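Local coordinates for beta-lactamase-like protein (Koribacter versatilis, PDB 6B9V) that probably acts as a metal-dependent diphosphatase of the PhnP family that cleaves reactive FAD photoproducts, using a metallo-beta-lactamase-like fold, at residues 36-41 / 56-61; 71-76 / 103-108; 192-197 / 223-228. One frame throughout, in Å; residues are numbered along the deposited sequence.

Contact 1 of 3, residues 36-41 / 56-61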
loop_
_atom_site.group_PDB
_atom_site.type_symbol
_atom_site.label_atom_id
_atom_site.label_comp_id
_atom_site.label_asym_id
_atom_site.label_seq_id
_atom_site.Cartn_x
_atom_site.Cartn_y
_atom_site.Cartn_z
ATOM N N ARG A 36 11.910 1.238 -11.987
ATOM C CA ARG A 36 10.779 0.859 -11.152
ATOM C C ARG A 36 11.093 1.264 -9.733
ATOM O O ARG A 36 12.077 0.797 -9.154
ATOM C CB ARG A 36 10.495 -0.644 -11.221
ATOM C CG ARG A 36 9.322 -1.104 -10.352
ATOM C CD ARG A 36 9.202 -2.656 -10.360
ATOM N NE ARG A 36 7.964 -3.172 -9.761
ATOM C CZ ARG A 36 7.761 -3.297 -8.449
ATOM N NH1 ARG A 36 8.700 -2.913 -7.596
ATOM N NH2 ARG A 36 6.617 -3.786 -7.981
ATOM N N ARG A 37 10.261 2.138 -9.174
ATOM C CA ARG A 37 10.557 2.730 -7.876
ATOM C C ARG A 37 9.340 2.734 -6.946
ATOM O O ARG A 37 8.329 3.363 -7.251
ATOM C CB ARG A 37 11.063 4.168 -8.066
ATOM C CG ARG A 37 12.197 4.339 -9.092
ATOM C CD ARG A 37 12.717 5.801 -9.002
ATOM N NE ARG A 37 13.730 6.093 -10.008
ATOM C CZ ARG A 37 15.035 5.853 -9.873
ATOM N NH1 ARG A 37 15.515 5.288 -8.774
ATOM N NH2 ARG A 37 15.867 6.178 -10.853
ATOM N N LEU A 38 9.442 2.041 -5.813
ATOM C CA LEU A 38 8.395 2.122 -4.787
ATOM C C LEU A 38 8.546 3.400 -3.955
ATOM O O LEU A 38 9.517 4.153 -4.125
ATOM C CB LEU A 38 8.439 0.895 -3.873
ATOM C CG LEU A 38 8.352 -0.439 -4.614
ATOM C CD1 LEU A 38 8.382 -1.623 -3.633
ATOM C CD2 LEU A 38 7.079 -0.482 -5.474
ATOM N N ARG A 39 7.591 3.675 -3.078
ATOM C CA ARG A 39 7.603 4.892 -2.311
ATOM C C ARG A 39 8.805 4.976 -1.331
ATOM O O ARG A 39 9.361 3.973 -1.007
ATOM C CB ARG A 39 6.251 5.137 -1.613
ATOM C CG ARG A 39 5.220 5.893 -2.454
ATOM C CD ARG A 39 4.912 5.263 -3.781
ATOM N NE ARG A 39 4.024 4.124 -3.683
ATOM C CZ ARG A 39 2.715 4.177 -3.692
ATOM N NH1 ARG A 39 2.069 5.324 -3.811
ATOM N NH2 ARG A 39 2.035 3.097 -3.552
ATOM N N PRO A 40 9.155 6.182 -0.877
ATOM C CA PRO A 40 10.513 6.367 -0.332
ATOM C C PRO A 40 10.740 5.968 1.136
ATOM O O PRO A 40 10.032 6.437 2.028
ATOM C CB PRO A 40 10.755 7.880 -0.530
ATOM C CG PRO A 40 9.394 8.504 -0.423
ATOM C CD PRO A 40 8.442 7.469 -1.058
ATOM N N SER A 41 11.750 5.119 1.367
ATOM C CA SER A 41 12.024 4.537 2.698
ATOM C C SER A 41 13.360 3.806 2.689
ATOM O O SER A 41 13.742 3.242 1.666
ATOM C CB SER A 41 10.906 3.558 3.112
ATOM O OG SER A 41 11.219 2.873 4.315
ATOM N N THR A 56 5.987 3.380 4.186
ATOM C CA THR A 56 5.299 3.796 2.969
ATOM C C THR A 56 4.125 2.870 2.679
ATOM O O THR A 56 4.053 1.780 3.221
ATOM C CB THR A 56 6.241 3.801 1.731
ATOM O OG1 THR A 56 6.361 2.469 1.192
ATOM C CG2 THR A 56 7.624 4.373 2.081
ATOM N N PRO A 57 3.198 3.313 1.828
ATOM C CA PRO A 57 2.128 2.412 1.393
ATOM C C PRO A 57 2.651 1.128 0.750
ATOM O O PRO A 57 1.878 0.175 0.627
ATOM C CB PRO A 57 1.349 3.254 0.374
ATOM C CG PRO A 57 2.291 4.443 0.027
ATOM C CD PRO A 57 3.015 4.680 1.310
ATOM N N ASP A 58 3.921 1.092 0.348
ATOM C CA ASP A 58 4.508 -0.141 -0.194
ATOM C C ASP A 58 5.213 -0.998 0.851
ATOM O O ASP A 58 5.944 -1.917 0.501
ATOM C CB ASP A 58 5.499 0.192 -1.327
ATOM C CG ASP A 58 4.834 0.914 -2.474
ATOM O OD1 ASP A 58 3.727 0.491 -2.878
ATOM O OD2 ASP A 58 5.397 1.919 -2.973
ATOM N N PHE A 59 4.970 -0.729 2.128
ATOM C CA PHE A 59 5.750 -1.410 3.157
ATOM C C PHE A 59 5.625 -2.936 3.115
ATOM O O PHE A 59 6.624 -3.626 3.257
ATOM C CB PHE A 59 5.386 -0.921 4.560
ATOM C CG PHE A 59 6.077 -1.715 5.639
ATOM C CD1 PHE A 59 7.439 -1.559 5.863
ATOM C CD2 PHE A 59 5.384 -2.666 6.367
ATOM C CE1 PHE A 59 8.092 -2.319 6.817
ATOM C CE2 PHE A 59 6.042 -3.443 7.331
ATOM C CZ PHE A 59 7.388 -3.263 7.555
ATOM N N ARG A 60 4.428 -3.483 2.923
ATOM C CA ARG A 60 4.336 -4.955 2.868
ATOM C C ARG A 60 5.285 -5.537 1.799
ATOM O O ARG A 60 6.086 -6.443 2.086
ATOM C CB ARG A 60 2.893 -5.420 2.593
ATOM C CG ARG A 60 2.799 -6.947 2.400
ATOM C CD ARG A 60 1.338 -7.404 2.302
ATOM N NE ARG A 60 1.246 -8.829 1.969
ATOM C CZ ARG A 60 1.320 -9.331 0.743
ATOM N NH1 ARG A 60 1.473 -8.529 -0.306
ATOM N NH2 ARG A 60 1.248 -10.649 0.570
ATOM N N GLU A 61 5.208 -4.991 0.580
ATOM C CA GLU A 61 6.059 -5.434 -0.527
ATOM C C GLU A 61 7.546 -5.260 -0.187
ATOM O O GLU A 61 8.365 -6.140 -0.470
ATOM C CB GLU A 61 5.725 -4.662 -1.823
ATOM C CG GLU A 61 6.577 -5.083 -3.059
ATOM C CD GLU A 61 6.158 -4.411 -4.404
ATOM O OE1 GLU A 61 5.078 -3.751 -4.510
ATOM O OE2 GLU A 61 6.925 -4.566 -5.383
#

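Contact 2 of 3, residues 71-76 / 103-108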
loop_
_atom_site.group_PDB
_atom_site.type_symbol
_atom_site.label_atom_id
_atom_site.label_comp_id
_atom_site.label_asym_id
_atom_site.label_seq_id
_atom_site.Cartn_x
_atom_site.Cartn_y
_atom_site.Cartn_z
ATOM N N ILE A 71 11.098 -5.721 13.367
ATOM C CA ILE A 71 11.481 -4.313 13.341
ATOM C C ILE A 71 11.750 -3.840 14.759
ATOM O O ILE A 71 10.887 -3.959 15.622
ATOM C CB ILE A 71 10.391 -3.426 12.722
ATOM C CG1 ILE A 71 10.090 -3.849 11.281
ATOM C CG2 ILE A 71 10.816 -1.950 12.792
ATOM C CD1 ILE A 71 8.788 -3.251 10.744
ATOM N N ASP A 72 12.940 -3.302 15.013
ATOM C CA ASP A 72 13.258 -2.891 16.375
ATOM C C ASP A 72 12.821 -1.472 16.702
ATOM O O ASP A 72 12.538 -1.157 17.856
ATOM C CB ASP A 72 14.752 -3.079 16.629
ATOM C CG ASP A 72 15.156 -4.545 16.532
ATOM O OD1 ASP A 72 14.926 -5.289 17.515
ATOM O OD2 ASP A 72 15.648 -4.962 15.457
ATOM N N ALA A 73 12.779 -0.615 15.696
ATOM C CA ALA A 73 12.297 0.736 15.889
ATOM C C ALA A 73 11.897 1.313 14.539
ATOM O O ALA A 73 12.453 0.939 13.502
ATOM C CB ALA A 73 13.375 1.607 16.568
ATOM N N ILE A 74 10.910 2.206 14.559
ATOM C CA ILE A 74 10.511 2.944 13.369
ATOM C C ILE A 74 10.674 4.436 13.628
ATOM O O ILE A 74 10.244 4.952 14.666
ATOM C CB ILE A 74 9.050 2.637 12.969
ATOM C CG1 ILE A 74 8.890 1.134 12.709
ATOM C CG2 ILE A 74 8.628 3.491 11.750
ATOM C CD1 ILE A 74 7.478 0.677 12.467
ATOM N N VAL A 75 11.306 5.122 12.688
ATOM C CA VAL A 75 11.562 6.553 12.813
ATOM C C VAL A 75 10.902 7.289 11.643
ATOM O O VAL A 75 11.075 6.879 10.497
ATOM C CB VAL A 75 13.079 6.844 12.829
ATOM C CG1 VAL A 75 13.333 8.344 12.941
ATOM C CG2 VAL A 75 13.741 6.128 13.998
ATOM N N TYR A 76 10.154 8.358 11.923
ATOM C CA TYR A 76 9.471 9.103 10.864
ATOM C C TYR A 76 10.128 10.435 10.496
ATOM O O TYR A 76 10.516 11.208 11.379
ATOM C CB TYR A 76 8.014 9.371 11.264
ATOM C CG TYR A 76 7.167 8.118 11.165
ATOM C CD1 TYR A 76 6.982 7.295 12.268
ATOM C CD2 TYR A 76 6.580 7.751 9.964
ATOM C CE1 TYR A 76 6.215 6.131 12.182
ATOM C CE2 TYR A 76 5.824 6.595 9.860
ATOM C CZ TYR A 76 5.631 5.793 10.983
ATOM O OH TYR A 76 4.877 4.632 10.894
ATOM N N ARG A 103 6.141 -3.621 22.818
ATOM C CA ARG A 103 5.565 -2.958 21.658
ATOM C C ARG A 103 6.681 -2.469 20.740
ATOM O O ARG A 103 7.803 -2.227 21.194
ATOM C CB ARG A 103 4.683 -1.781 22.078
ATOM C CG ARG A 103 3.497 -2.152 22.964
ATOM C CD ARG A 103 2.764 -0.899 23.407
ATOM N NE ARG A 103 1.531 -1.195 24.128
ATOM C CZ ARG A 103 0.787 -0.273 24.731
ATOM N NH1 ARG A 103 1.156 1.002 24.706
ATOM N NH2 ARG A 103 -0.323 -0.625 25.366
ATOM N N VAL A 104 6.368 -2.334 19.454
ATOM C CA VAL A 104 7.262 -1.680 18.494
ATOM C C VAL A 104 7.265 -0.170 18.752
ATOM O O VAL A 104 6.208 0.476 18.711
ATOM C CB VAL A 104 6.832 -1.958 17.028
ATOM C CG1 VAL A 104 7.707 -1.182 16.024
ATOM C CG2 VAL A 104 6.857 -3.453 16.720
ATOM N N PRO A 105 8.443 0.403 19.036
ATOM C CA PRO A 105 8.476 1.848 19.272
ATOM C C PRO A 105 8.506 2.665 17.967
ATOM O O PRO A 105 9.271 2.361 17.055
ATOM C CB PRO A 105 9.764 2.037 20.076
ATOM C CG PRO A 105 10.661 0.936 19.598
ATOM C CD PRO A 105 9.769 -0.220 19.191
ATOM N N LEU A 106 7.647 3.677 17.893
ATOM C CA LEU A 106 7.622 4.627 16.787
ATOM C C LEU A 106 8.161 5.964 17.259
ATOM O O LEU A 106 7.810 6.427 18.328
ATOM C CB LEU A 106 6.209 4.826 16.250
ATOM C CG LEU A 106 5.281 3.637 16.045
ATOM C CD1 LEU A 106 3.986 4.156 15.441
ATOM C CD2 LEU A 106 5.909 2.576 15.161
ATOM N N TYR A 107 8.996 6.599 16.458
ATOM C CA TYR A 107 9.567 7.878 16.851
ATOM C C TYR A 107 9.116 8.944 15.868
ATOM O O TYR A 107 9.312 8.790 14.668
ATOM C CB TYR A 107 11.096 7.781 16.908
ATOM C CG TYR A 107 11.576 6.907 18.043
ATOM C CD1 TYR A 107 11.639 5.523 17.907
ATOM C CD2 TYR A 107 11.945 7.465 19.262
ATOM C CE1 TYR A 107 12.067 4.716 18.966
ATOM C CE2 TYR A 107 12.371 6.670 20.319
ATOM C CZ TYR A 107 12.430 5.295 20.162
ATOM O OH TYR A 107 12.849 4.496 21.209
ATOM N N ALA A 108 8.512 10.014 16.369
ATOM C CA ALA A 108 8.047 11.065 15.464
ATOM C C ALA A 108 7.991 12.407 16.159
ATOM O O ALA A 108 7.851 12.471 17.386
ATOM C CB ALA A 108 6.664 10.705 14.890
#

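Contact 3 of 3, residues 192-197 / 223-228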
loop_
_atom_site.group_PDB
_atom_site.type_symbol
_atom_site.label_atom_id
_atom_site.label_comp_id
_atom_site.label_asym_id
_atom_site.label_seq_id
_atom_site.Cartn_x
_atom_site.Cartn_y
_atom_site.Cartn_z
ATOM N N GLY A 192 31.397 15.727 6.311
ATOM C CA GLY A 192 32.246 14.586 6.589
ATOM C C GLY A 192 31.518 13.254 6.611
ATOM O O GLY A 192 31.922 12.351 7.334
ATOM N N LEU A 193 30.455 13.127 5.818
ATOM C CA LEU A 193 29.726 11.856 5.678
ATOM C C LEU A 193 30.387 10.902 4.679
ATOM O O LEU A 193 31.021 11.345 3.724
ATOM C CB LEU A 193 28.288 12.123 5.229
ATOM C CG LEU A 193 27.429 12.913 6.216
ATOM C CD1 LEU A 193 26.177 13.441 5.526
ATOM C CD2 LEU A 193 27.089 12.029 7.429
ATOM N N ASP A 194 30.229 9.595 4.906
ATOM C CA ASP A 194 30.558 8.583 3.904
ATOM C C ASP A 194 29.408 8.442 2.907
ATOM O O ASP A 194 29.622 8.258 1.704
ATOM C CB ASP A 194 30.821 7.216 4.550
ATOM C CG ASP A 194 32.151 7.144 5.255
ATOM O OD1 ASP A 194 33.073 7.886 4.863
ATOM O OD2 ASP A 194 32.271 6.330 6.196
ATOM N N ILE A 195 28.192 8.532 3.437
ATOM C CA ILE A 195 26.964 8.319 2.674
ATOM C C ILE A 195 25.957 9.424 2.970
ATOM O O ILE A 195 25.636 9.690 4.137
ATOM C CB ILE A 195 26.311 6.960 3.004
ATOM C CG1 ILE A 195 27.221 5.806 2.590
ATOM C CG2 ILE A 195 24.964 6.823 2.301
ATOM C CD1 ILE A 195 26.662 4.472 2.972
ATOM N N LEU A 196 25.437 10.047 1.917
ATOM C CA LEU A 196 24.390 11.060 2.074
ATOM C C LEU A 196 23.233 10.837 1.094
ATOM O O LEU A 196 23.456 10.674 -0.107
ATOM C CB LEU A 196 24.976 12.457 1.872
ATOM C CG LEU A 196 23.989 13.629 1.829
ATOM C CD1 LEU A 196 23.272 13.786 3.165
ATOM C CD2 LEU A 196 24.727 14.914 1.449
ATOM N N PHE A 197 22.006 10.811 1.602
ATOM C CA PHE A 197 20.834 10.790 0.723
ATOM C C PHE A 197 20.195 12.173 0.689
ATOM O O PHE A 197 20.007 12.786 1.731
ATOM C CB PHE A 197 19.805 9.748 1.176
ATOM C CG PHE A 197 20.120 8.342 0.709
ATOM C CD1 PHE A 197 21.189 7.649 1.248
ATOM C CD2 PHE A 197 19.337 7.719 -0.258
ATOM C CE1 PHE A 197 21.498 6.361 0.818
ATOM C CE2 PHE A 197 19.636 6.431 -0.704
ATOM C CZ PHE A 197 20.716 5.750 -0.164
ATOM N N LYS A 223 30.018 17.574 0.260
ATOM C CA LYS A 223 31.174 16.716 -0.039
ATOM C C LYS A 223 31.183 15.365 0.679
ATOM O O LYS A 223 32.217 14.944 1.189
ATOM C CB LYS A 223 32.471 17.465 0.294
ATOM C CG LYS A 223 32.643 18.739 -0.489
ATOM C CD LYS A 223 33.935 19.467 -0.107
ATOM C CE LYS A 223 34.339 20.437 -1.204
ATOM N NZ LYS A 223 33.212 21.331 -1.566
ATOM N N ALA A 224 30.036 14.689 0.728
ATOM C CA ALA A 224 29.998 13.315 1.217
ATOM C C ALA A 224 30.812 12.456 0.268
ATOM O O ALA A 224 30.971 12.825 -0.897
ATOM C CB ALA A 224 28.558 12.786 1.310
ATOM N N LYS A 225 31.335 11.328 0.760
ATOM C CA LYS A 225 32.103 10.421 -0.098
ATOM C C LYS A 225 31.235 9.960 -1.272
ATOM O O LYS A 225 31.656 10.007 -2.430
ATOM C CB LYS A 225 32.604 9.207 0.687
ATOM C CG LYS A 225 33.929 9.388 1.382
ATOM C CD LYS A 225 34.453 8.034 1.854
ATOM C CE LYS A 225 34.372 7.002 0.731
ATOM N NZ LYS A 225 34.796 5.644 1.165
ATOM N N HIS A 226 30.029 9.508 -0.954
ATOM C CA HIS A 226 29.038 9.144 -1.964
ATOM C C HIS A 226 27.694 9.770 -1.634
ATOM O O HIS A 226 27.197 9.649 -0.503
ATOM C CB HIS A 226 28.894 7.622 -2.069
ATOM C CG HIS A 226 30.133 6.946 -2.569
ATOM N ND1 HIS A 226 31.043 6.346 -1.727
ATOM C CD2 HIS A 226 30.632 6.814 -3.821
ATOM C CE1 HIS A 226 32.044 5.859 -2.440
ATOM N NE2 HIS A 226 31.821 6.131 -3.713
ATOM N N THR A 227 27.104 10.432 -2.623
ATOM C CA THR A 227 25.800 11.049 -2.436
ATOM C C THR A 227 24.790 10.325 -3.340
ATOM O O THR A 227 25.070 10.058 -4.509
ATOM C CB THR A 227 25.823 12.567 -2.772
ATOM O OG1 THR A 227 26.805 13.241 -1.964
ATOM C CG2 THR A 227 24.456 13.192 -2.525
ATOM N N TYR A 228 23.629 10.003 -2.785
ATOM C CA TYR A 228 22.567 9.344 -3.531
ATOM C C TYR A 228 21.316 10.195 -3.506
ATOM O O TYR A 228 20.967 10.758 -2.469
ATOM C CB TYR A 228 22.261 7.963 -2.931
ATOM C CG TYR A 228 23.438 7.042 -3.039
ATOM C CD1 TYR A 228 24.387 6.981 -2.031
ATOM C CD2 TYR A 228 23.629 6.278 -4.172
ATOM C CE1 TYR A 228 25.479 6.160 -2.141
ATOM C CE2 TYR A 228 24.727 5.444 -4.289
ATOM C CZ TYR A 228 25.638 5.388 -3.264
ATOM O OH TYR A 228 26.736 4.575 -3.368
HETATM O O HOH W 1 32.459 16.905 3.974
HETATM O O HOH W 2 33.178 12.824 3.492
#

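Contact 1 of 3, residues 36-41 / 56-61
R39 and D58 meet in a side-on salt bridge that fastens the loop before strand 41-46 to the turn opening helix 59-66, within the metallo-beta-lactamase-like fold. These two residues and T56 bury the most surface here. The R39 chain bends at both chi2 (56°) and chi3 (78°), and its guanidinium presents NE to D58 OD2 at 2.7 Å and NH2 to D58 OD1 at 3.2 Å. Both oxygens lie near the guanidinium plane, yet the carboxylate plane is turned 44° from it. OD2 also takes the backbone N of R39 on its anti lone pair, at 2.8 Å and almost straight, so two donors grip one oxygen. P57 CG sits over the centre of one guanidinium face, while NH1 turns to S15 O and to D89 of the second subunit. T56 lies in a type I turn running to F59, and its OG1 accepts from D58 N in an ST turn that probably helps to position D58. T56 CG2 lies 3.2 Å from P40 O and 3.5 Å from S41 CB; P40 itself packs against the manganese ligands H83 and H231. Farther along, the L38 side chain crosses E61 at about a right angle, with L38 CD1 against E61 CD. Beside it R36 and E61 reach tip to tip, R36 NH2 donating to the syn lone pair of E61 OE2 at 2.7 Å.

Contact 2 of 3, residues 71-76 / 103-108
I74 and L106 pair across two parallel strands, 73-75 and 104-108, in a sheet of the metallo-beta-lactamase-like fold. Three backbone bonds tie them: I74 N to P105 O, Y107 N to I74 O at 2.7 Å, and Y76 N to Y107 O. The tight part is the face carrying I74 and L106, whose side chains run alongside each other. I74 CD1 touches L106 CD2 at 3.7 Å, the closest approach between two side chains here, and V104 CG1 at 4.0 Å; V90 and L87 of helix 87-90 cover this group. The face carrying V75 and Y107 is looser between the strands: V75 CG2 stays 4.3 Å from Y107 CB, and A73 CB is 4.1 Å from Y107 CE1. The more open residues include Y107, partly exposed although its ring stacks on H139 and L148 packs against it, and P105, whose CD lies 3.2 Å from D72 O. Y107 turns a ring edge to I74 O and Y76 one to Y107 O, while the Y76 hydroxyl bonds to T55 OG1. Directional bonding is thus carried by the backbone, and the side chains add apolar contact without any hydrogen bond of their own across the pair.

Contact 3 of 3, residues 192-197 / 223-228
F197 and Y228 pair within a beta-alpha-beta crossover in which parallel strands 195-199 and 226-230 are joined through helix 212-222. The shape here is a bump on a flat surface: Y228 CB stands over the centre of the F197 ring, 3.8 Å from its centroid and 13° off the normal, a CH-pi contact. The two rings are inclined by 27° and offset, with little face-to-face overlap. Y228 CG lies anti to its own carbonyl carbon (chi1 -64°), and from there the ring extends away from F197, Y228 CD1 passing I195 CG2 at 4.4 Å. L258 touches I195, F197 and Y228, while L7 and V9 of strand 2-9 pack on F197, so this face of the sheet meets the other sheet of the fold.

The opposite face carries L196 and T227. The small A224 methyl sits in the corner formed by L193 and L196, its CB 3.6 Å from L196 CB and 4.0 Å from L193 CB. A174 of the neighbouring strand also packs on L196. T227 CG2 rests against L196 O.

At the outer end the surface is polar. K225 extends next to D194, and D194 OD1 approaches the methylene CD of K225 while OD2 bonds to S172 OG. The opposite charges may attract, though OD1 and NZ are not in contact. Four backbone bonds hold the strands and their approach together. A water donates to both L193 O and K223 O, linking the two segments at the start of the pairing. Deeper in, Y228 N points almost straight at L196 O, 2.8 Å away.

The three contacts follow one another along the chain without overlap, and they stand at different distances from the metal centre. Contact 1 is nearest: the P40 side chain is about 4 Å from a bound manganese ion, whereas the side chains of Y76 in contact 2 and F197 in contact 3 are about 11 and 13 Å from one. Contacts 1 and 2 have centres about 17 Å apart and touch directly, F59 CZ meeting I71 CD1 at 3.5 Å. Contact 3 lies across the chain's centre from contact 1, its centre about 23 Å away, in the sheet that does not contain the strands of contact 2. Together they sample both sheets of the fold and the loop beside the manganese site.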